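Putative beta-glucosidase (Bifidobacterium adolescentis, PDB 5WAB) is a family 3 glycoside hydrolase with beta-glucosidase activity, which probably also releases terminal arabinopyranose from ginsenosides. Local coordinates at residues Ala26-Gln30 and Gly39-Thr43. Residues are numbered along the deposited sequence; the frame is centred on the assembly and turned at random.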
ATOM      1  N   ALA A  26       0.571 -24.756 -11.510  1.00 31.53           N
ATOM      2  CA  ALA A  26       0.602 -23.755 -10.451  1.00 31.68           C
ATOM      3  C   ALA A  26       1.001 -22.369 -10.943  1.00 29.82           C
ATOM      4  O   ALA A  26       0.948 -21.419 -10.155  1.00 28.75           O
ATOM      5  CB  ALA A  26       1.560 -24.191  -9.339  1.00 32.86           C
ATOM      6  N   TRP A  27       1.415 -22.226 -12.206  1.00 29.57           N
ATOM      7  CA  TRP A  27       1.901 -20.937 -12.683  1.00 30.13           C
ATOM      8  C   TRP A  27       1.421 -20.590 -14.085  1.00 28.73           C
ATOM      9  O   TRP A  27       1.947 -19.639 -14.681  1.00 27.78           O
ATOM     10  CB  TRP A  27       3.426 -20.891 -12.629  1.00 33.74           C
ATOM     11  CG  TRP A  27       3.920 -21.055 -11.240  1.00 38.15           C
ATOM     12  CD1 TRP A  27       3.799 -20.162 -10.219  1.00 39.60           C
ATOM     13  CD2 TRP A  27       4.590 -22.197 -10.701  1.00 40.54           C
ATOM     14  NE1 TRP A  27       4.364 -20.674  -9.074  1.00 40.92           N
ATOM     15  CE2 TRP A  27       4.858 -21.923  -9.346  1.00 41.81           C
ATOM     16  CE3 TRP A  27       4.996 -23.423 -11.235  1.00 42.54           C
ATOM     17  CZ2 TRP A  27       5.515 -22.830  -8.518  1.00 44.82           C
ATOM     18  CZ3 TRP A  27       5.647 -24.322 -10.413  1.00 46.72           C
ATOM     19  CH2 TRP A  27       5.900 -24.022  -9.069  1.00 46.26           C
ATOM     20  N   HIS A  28       0.455 -21.325 -14.628  1.00 27.62           N
ATOM     21  CA  HIS A  28      -0.059 -21.070 -15.961  1.00 26.57           C
ATOM     22  C   HIS A  28      -1.575 -21.166 -15.951  1.00 25.51           C
ATOM     23  O   HIS A  28      -2.158 -21.983 -15.235  1.00 26.53           O
ATOM     24  CB  HIS A  28       0.504 -22.053 -16.992  1.00 23.93           C
ATOM     25  CG  HIS A  28       1.983 -21.945 -17.181  1.00 24.90           C
ATOM     26  ND1 HIS A  28       2.892 -22.478 -16.293  1.00 26.02           N
ATOM     27  CD2 HIS A  28       2.712 -21.336 -18.147  1.00 24.92           C
ATOM     28  CE1 HIS A  28       4.117 -22.220 -16.716  1.00 26.80           C
ATOM     29  NE2 HIS A  28       4.035 -21.530 -17.839  1.00 26.16           N
ATOM     30  N   LEU A  29      -2.204 -20.327 -16.767  1.00 24.37           N
ATOM     31  CA  LEU A  29      -3.618 -20.472 -17.046  1.00 24.96           C
ATOM     32  C   LEU A  29      -3.857 -21.796 -17.778  1.00 24.37           C
ATOM     33  O   LEU A  29      -2.925 -22.451 -18.252  1.00 23.95           O
ATOM     34  CB  LEU A  29      -4.108 -19.292 -17.882  1.00 25.29           C
ATOM     35  CG  LEU A  29      -3.827 -17.884 -17.347  1.00 24.05           C
ATOM     36  CD1 LEU A  29      -4.241 -16.834 -18.374  1.00 23.80           C
ATOM     37  CD2 LEU A  29      -4.531 -17.639 -16.025  1.00 23.41           C
ATOM     38  N   GLN A  30      -5.122 -22.205 -17.851  1.00 24.62           N
ATOM     39  CA  GLN A  30      -5.440 -23.436 -18.561  1.00 25.82           C
ATOM     40  C   GLN A  30      -5.267 -23.207 -20.054  1.00 25.31           C
ATOM     41  O   GLN A  30      -5.909 -22.327 -20.635  1.00 25.44           O
ATOM     42  CB  GLN A  30      -6.863 -23.898 -18.261  1.00 26.12           C
ATOM     43  CG  GLN A  30      -7.280 -25.131 -19.061  1.00 26.79           C
ATOM     44  CD  GLN A  30      -6.359 -26.334 -18.846  1.00 28.45           C
ATOM     45  OE1 GLN A  30      -6.140 -26.777 -17.712  1.00 28.23           O
ATOM     46  NE2 GLN A  30      -5.827 -26.876 -19.942  1.00 28.22           N
ATOM     47  N   GLY A  39      -2.090 -21.153 -22.618  1.00 22.92           N
ATOM     48  CA  GLY A  39      -2.011 -21.112 -21.173  1.00 23.40           C
ATOM     49  C   GLY A  39      -0.863 -20.238 -20.714  1.00 24.10           C
ATOM     50  O   GLY A  39       0.203 -20.737 -20.350  1.00 25.20           O
ATOM     51  N   TYR A  40      -1.077 -18.924 -20.739  1.00 23.29           N
ATOM     52  CA  TYR A  40      -0.033 -17.967 -20.409  1.00 23.61           C
ATOM     53  C   TYR A  40       0.402 -18.111 -18.953  1.00 25.34           C
ATOM     54  O   TYR A  40      -0.360 -18.544 -18.086  1.00 25.14           O
ATOM     55  CB  TYR A  40      -0.524 -16.542 -20.655  1.00 23.45           C
ATOM     56  CG  TYR A  40      -0.806 -16.195 -22.105  1.00 22.73           C
ATOM     57  CD1 TYR A  40       0.057 -16.592 -23.117  1.00 22.54           C
ATOM     58  CD2 TYR A  40      -1.936 -15.459 -22.455  1.00 20.52           C
ATOM     59  CE1 TYR A  40      -0.193 -16.267 -24.434  1.00 21.69           C
ATOM     60  CE2 TYR A  40      -2.194 -15.129 -23.769  1.00 22.11           C
ATOM     61  CZ  TYR A  40      -1.318 -15.539 -24.757  1.00 22.36           C
ATOM     62  OH  TYR A  40      -1.565 -15.225 -26.073  1.00 22.08           O
ATOM     63  N   MET A  41       1.642 -17.700 -18.684  1.00 28.24           N
ATOM     64  CA  MET A  41       2.214 -17.806 -17.349  1.00 29.26           C
ATOM     65  C   MET A  41       1.725 -16.674 -16.454  1.00 28.67           C
ATOM     66  O   MET A  41       1.612 -15.521 -16.880  1.00 28.09           O
ATOM     67  CB  MET A  41       3.745 -17.785 -17.403  1.00 30.20           C
ATOM     68  CG  MET A  41       4.408 -17.839 -16.026  1.00 31.07           C
ATOM     69  SD  MET A  41       6.215 -17.718 -16.024  1.00 32.57           S
ATOM     70  CE  MET A  41       6.679 -19.262 -16.810  1.00 33.06           C
ATOM     71  N   ILE A  42       1.428 -17.025 -15.209  1.00 29.88           N
ATOM     72  CA  ILE A  42       1.046 -16.095 -14.156  1.00 30.04           C
ATOM     73  C   ILE A  42       2.098 -16.220 -13.060  1.00 31.11           C
ATOM     74  O   ILE A  42       2.453 -17.340 -12.674  1.00 32.39           O
ATOM     75  CB  ILE A  42      -0.371 -16.416 -13.629  1.00 28.85           C
ATOM     76  CG1 ILE A  42      -1.406 -15.506 -14.280  1.00 27.63           C
ATOM     77  CG2 ILE A  42      -0.460 -16.329 -12.129  1.00 29.59           C
ATOM     78  CD1 ILE A  42      -1.462 -15.634 -15.772  1.00 28.10           C
ATOM     79  N   THR A  43       2.619 -15.085 -12.582  1.00 30.77           N
ATOM     80  CA  THR A  43       3.650 -15.134 -11.548  1.00 30.26           C
ATOM     81  C   THR A  43       3.638 -13.859 -10.711  1.00 29.61           C
ATOM     82  O   THR A  43       3.089 -12.827 -11.107  1.00 29.78           O
ATOM     83  CB  THR A  43       5.053 -15.357 -12.133  1.00 31.25           C
ATOM     84  OG1 THR A  43       5.998 -15.476 -11.064  1.00 33.84           O
ATOM     85  CG2 THR A  43       5.464 -14.192 -13.013  1.00 30.59           C
TER
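With CG of H28 anti to its carbonyl carbon (chi1 -64°) and CG of M41 anti to its backbone N (chi1 178°), the imidazole and the thioether chain meet on one side of the paired backbones. The methionine then bends at its last torsion, bringing CE to 3.6 Å from H28 NE2, while CG sits over one ring face, offset toward the rim. At the edge of the same ring, in its plane, G39 O lies 3.4 Å from H28 CD2. D25, just upstream, holds ND1 by a hydrogen bond and should fix the ring's rotation. Losing the imidazole to an alanine here would probably leave the M41 chain without the ring face it packs on and D25 without that hydrogen-bond partner.

Beneath this layer, two backbone bonds flank H28: I42 N donates to W27 O at 2.7 Å, arriving well above the carbonyl plane, and L29 N donates to Y40 O at 2.9 Å. On the other side, L29 crosses I42 at about a right angle, its CG 3.6 Å from I42 CD1; I42 continues inward onto V104 and L106.

The example illustrates how a barrel strand can be flanked by loop: a single antiparallel bridge, a non-hydrogen-bonded pair, joins H28 of the loop to M41 of 41-44, an outermost strand of the parallel sheet in the TIM-barrel-like N-terminal domain of family 3 glycosidases.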